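Alpha-ketoglutarate-dependent 2,4-dichlorophenoxyacetate dioxygenase (Bradyrhizobium diazoefficiens, PDB 5BKE) probably catalyses the 2-oxoglutarate-dependent, metal-requiring oxygenation of aryloxyalkanoate herbicides, and here holds Mn(II) and N-oxalylglycine in its active site. Local coordinates at residues S119-P124 and P193-R197. Residues are numbered along the deposited sequence.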
ATOM      1  N   SER C 119     -19.839  32.275 -23.371  1.00 24.96           N
ATOM      2  CA  SER C 119     -19.253  31.109 -24.022  1.00 25.53           C
ATOM      3  C   SER C 119     -19.484  31.154 -25.552  1.00 27.19           C
ATOM      4  O   SER C 119     -18.814  30.442 -26.315  1.00 27.19           O
ATOM      5  CB  SER C 119     -19.748  29.801 -23.375  1.00 23.28           C
ATOM      6  OG  SER C 119     -21.105  29.525 -23.660  1.00 23.47           O
ATOM      7  N   PHE C 120     -20.430  32.008 -25.968  1.00 29.07           N
ATOM      8  CA  PHE C 120     -20.700  32.368 -27.378  1.00 29.28           C
ATOM      9  C   PHE C 120     -19.694  33.361 -27.990  1.00 29.60           C
ATOM     10  O   PHE C 120     -19.876  33.793 -29.127  1.00 31.32           O
ATOM     11  CB  PHE C 120     -22.126  32.937 -27.513  1.00 29.00           C
ATOM     12  CG  PHE C 120     -22.407  34.086 -26.586  1.00 29.44           C
ATOM     13  CD1 PHE C 120     -21.961  35.385 -26.890  1.00 29.64           C
ATOM     14  CD2 PHE C 120     -23.103  33.876 -25.387  1.00 29.26           C
ATOM     15  CE1 PHE C 120     -22.205  36.443 -26.012  1.00 29.82           C
ATOM     16  CE2 PHE C 120     -23.361  34.936 -24.512  1.00 28.95           C
ATOM     17  CZ  PHE C 120     -22.908  36.217 -24.822  1.00 29.20           C
ATOM     18  N   ARG C 121     -18.659  33.741 -27.239  1.00 29.88           N
ATOM     19  CA  ARG C 121     -17.594  34.625 -27.735  1.00 30.09           C
ATOM     20  C   ARG C 121     -16.308  33.850 -28.001  1.00 31.03           C
ATOM     21  O   ARG C 121     -15.986  32.929 -27.236  1.00 30.43           O
ATOM     22  CB  ARG C 121     -17.280  35.738 -26.736  1.00 31.22           C
ATOM     23  CG  ARG C 121     -18.442  36.648 -26.411  1.00 31.94           C
ATOM     24  CD  ARG C 121     -17.956  37.837 -25.599  1.00 32.73           C
ATOM     25  NE  ARG C 121     -19.092  38.607 -25.100  1.00 34.29           N
ATOM     26  CZ  ARG C 121     -19.778  39.504 -25.808  1.00 35.02           C
ATOM     27  NH1 ARG C 121     -19.456  39.772 -27.076  1.00 33.66           N
ATOM     28  NH2 ARG C 121     -20.801  40.133 -25.239  1.00 35.56           N
ATOM     29  N   PRO C 122     -15.558  34.223 -29.073  1.00 31.18           N
ATOM     30  CA  PRO C 122     -14.308  33.515 -29.377  1.00 30.93           C
ATOM     31  C   PRO C 122     -13.308  33.530 -28.208  1.00 31.25           C
ATOM     32  O   PRO C 122     -12.599  32.538 -27.990  1.00 31.38           O
ATOM     33  CB  PRO C 122     -13.757  34.262 -30.612  1.00 31.12           C
ATOM     34  CG  PRO C 122     -14.560  35.516 -30.722  1.00 30.70           C
ATOM     35  CD  PRO C 122     -15.900  35.179 -30.147  1.00 30.40           C
ATOM     36  N   ILE C 123     -13.261  34.638 -27.471  1.00 30.48           N
ATOM     37  CA  ILE C 123     -12.544  34.690 -26.196  1.00 30.03           C
ATOM     38  C   ILE C 123     -13.605  34.823 -25.085  1.00 29.09           C
ATOM     39  O   ILE C 123     -14.162  35.906 -24.892  1.00 30.71           O
ATOM     40  CB  ILE C 123     -11.467  35.810 -26.147  1.00 30.83           C
ATOM     41  CG1 ILE C 123     -10.435  35.635 -27.285  1.00 31.94           C
ATOM     42  CG2 ILE C 123     -10.746  35.774 -24.811  1.00 30.89           C
ATOM     43  CD1 ILE C 123      -9.472  36.795 -27.493  1.00 31.78           C
ATOM     44  N   PRO C 124     -13.911  33.714 -24.370  1.00 27.15           N
ATOM     45  CA  PRO C 124     -14.980  33.789 -23.368  1.00 26.37           C
ATOM     46  C   PRO C 124     -14.525  34.488 -22.088  1.00 24.86           C
ATOM     47  O   PRO C 124     -13.325  34.562 -21.821  1.00 24.77           O
ATOM     48  CB  PRO C 124     -15.302  32.320 -23.100  1.00 26.61           C
ATOM     49  CG  PRO C 124     -13.996  31.611 -23.318  1.00 26.43           C
ATOM     50  CD  PRO C 124     -13.300  32.366 -24.422  1.00 26.66           C
ATOM     51  N   PRO C 193     -22.250  31.304 -34.570  1.00 31.31           N
ATOM     52  CA  PRO C 193     -21.637  30.285 -33.697  1.00 31.35           C
ATOM     53  C   PRO C 193     -20.105  30.312 -33.644  1.00 31.20           C
ATOM     54  O   PRO C 193     -19.461  30.508 -34.678  1.00 31.39           O
ATOM     55  CB  PRO C 193     -22.119  28.972 -34.304  1.00 31.17           C
ATOM     56  CG  PRO C 193     -23.439  29.320 -34.888  1.00 32.52           C
ATOM     57  CD  PRO C 193     -23.251  30.695 -35.464  1.00 32.38           C
ATOM     58  N   VAL C 194     -19.553  30.149 -32.436  1.00 28.62           N
ATOM     59  CA  VAL C 194     -18.110  30.032 -32.216  1.00 27.66           C
ATOM     60  C   VAL C 194     -17.732  28.639 -31.691  1.00 27.77           C
ATOM     61  O   VAL C 194     -18.571  27.919 -31.124  1.00 27.15           O
ATOM     62  CB  VAL C 194     -17.535  31.135 -31.280  1.00 28.19           C
ATOM     63  CG1 VAL C 194     -17.898  32.530 -31.776  1.00 27.66           C
ATOM     64  CG2 VAL C 194     -17.968  30.928 -29.834  1.00 27.75           C
ATOM     65  N   LEU C 195     -16.472  28.271 -31.902  1.00 27.64           N
ATOM     66  CA  LEU C 195     -15.949  26.972 -31.478  1.00 28.36           C
ATOM     67  C   LEU C 195     -15.313  27.084 -30.104  1.00 28.18           C
ATOM     68  O   LEU C 195     -14.647  28.078 -29.808  1.00 29.16           O
ATOM     69  CB  LEU C 195     -14.937  26.415 -32.497  1.00 28.68           C
ATOM     70  CG  LEU C 195     -15.380  26.165 -33.956  1.00 30.05           C
ATOM     71  CD1 LEU C 195     -14.226  25.614 -34.789  1.00 29.83           C
ATOM     72  CD2 LEU C 195     -16.601  25.260 -34.069  1.00 28.20           C
ATOM     73  N   GLN C 196     -15.562  26.081 -29.260  1.00 27.03           N
ATOM     74  CA  GLN C 196     -14.926  25.954 -27.946  1.00 26.70           C
ATOM     75  C   GLN C 196     -14.666  24.489 -27.674  1.00 26.09           C
ATOM     76  O   GLN C 196     -15.480  23.633 -28.032  1.00 26.93           O
ATOM     77  CB  GLN C 196     -15.800  26.513 -26.801  1.00 26.62           C
ATOM     78  CG  GLN C 196     -16.334  27.938 -26.963  1.00 26.70           C
ATOM     79  CD  GLN C 196     -15.339  29.041 -26.602  1.00 25.86           C
ATOM     80  OE1 GLN C 196     -14.197  28.785 -26.222  1.00 26.03           O
ATOM     81  NE2 GLN C 196     -15.786  30.282 -26.713  1.00 24.46           N
ATOM     82  N   ARG C 197     -13.538  24.207 -27.030  1.00 26.71           N
ATOM     83  CA  ARG C 197     -13.231  22.864 -26.517  1.00 27.36           C
ATOM     84  C   ARG C 197     -14.274  22.436 -25.487  1.00 26.23           C
ATOM     85  O   ARG C 197     -14.710  23.257 -24.672  1.00 25.97           O
ATOM     86  CB  ARG C 197     -11.856  22.845 -25.849  1.00 28.20           C
ATOM     87  CG  ARG C 197     -10.667  23.069 -26.771  1.00 31.83           C
ATOM     88  CD  ARG C 197     -10.321  21.840 -27.602  1.00 33.52           C
ATOM     89  NE  ARG C 197      -9.983  20.663 -26.793  1.00 34.18           N
ATOM     90  CZ  ARG C 197      -8.778  20.405 -26.292  1.00 35.03           C
ATOM     91  NH1 ARG C 197      -7.779  21.249 -26.498  1.00 35.97           N
ATOM     92  NH2 ARG C 197      -8.574  19.305 -25.572  1.00 34.11           N
TER
HETATM   93  O   HOH W   1     -12.221  29.769 -28.044  1.00 34.01           O
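The loop 119-124 has no regular secondary structure and doubles back on itself, with its curled backbone set against the start of strand 194-201; the CA atoms of the two segments come nearest at Pro122 and Val194, 5.9 Å apart. In this TauD/TfdA-family dioxygenase the loop begins two residues after Asp117, which with His115 and His264 forms the His-X-Asp...His facial triad that binds the manganese, so the contact ties the chain leaving the metal site to a four-stranded antiparallel sheet. Val194 and Gln196, two apart on the strand, both direct CA-to-CB toward the loop. Val194 covers the bend of the backbone: its CG2 lies 3.5 Å from Phe120 C, while its CG1 packs at 3.7 Å on Pro122 CD. The CA-to-CB bond of Phe120 points away from the strand, and its ring meets that of His215 edge-to-face. Gln196 reaches into the curl, where NE2 donates to Ser119 O at 3.1 Å and also sits 2.7 Å from Arg121 O. The other atom of the amide, OE1, hydrogen-bonds to Thr288 OG1, and Ser119 OG is held by Ser213 and His169. A water bridges the two segments, 2.9 Å from Gln196 OE1 and 2.8 Å from Pro122 O.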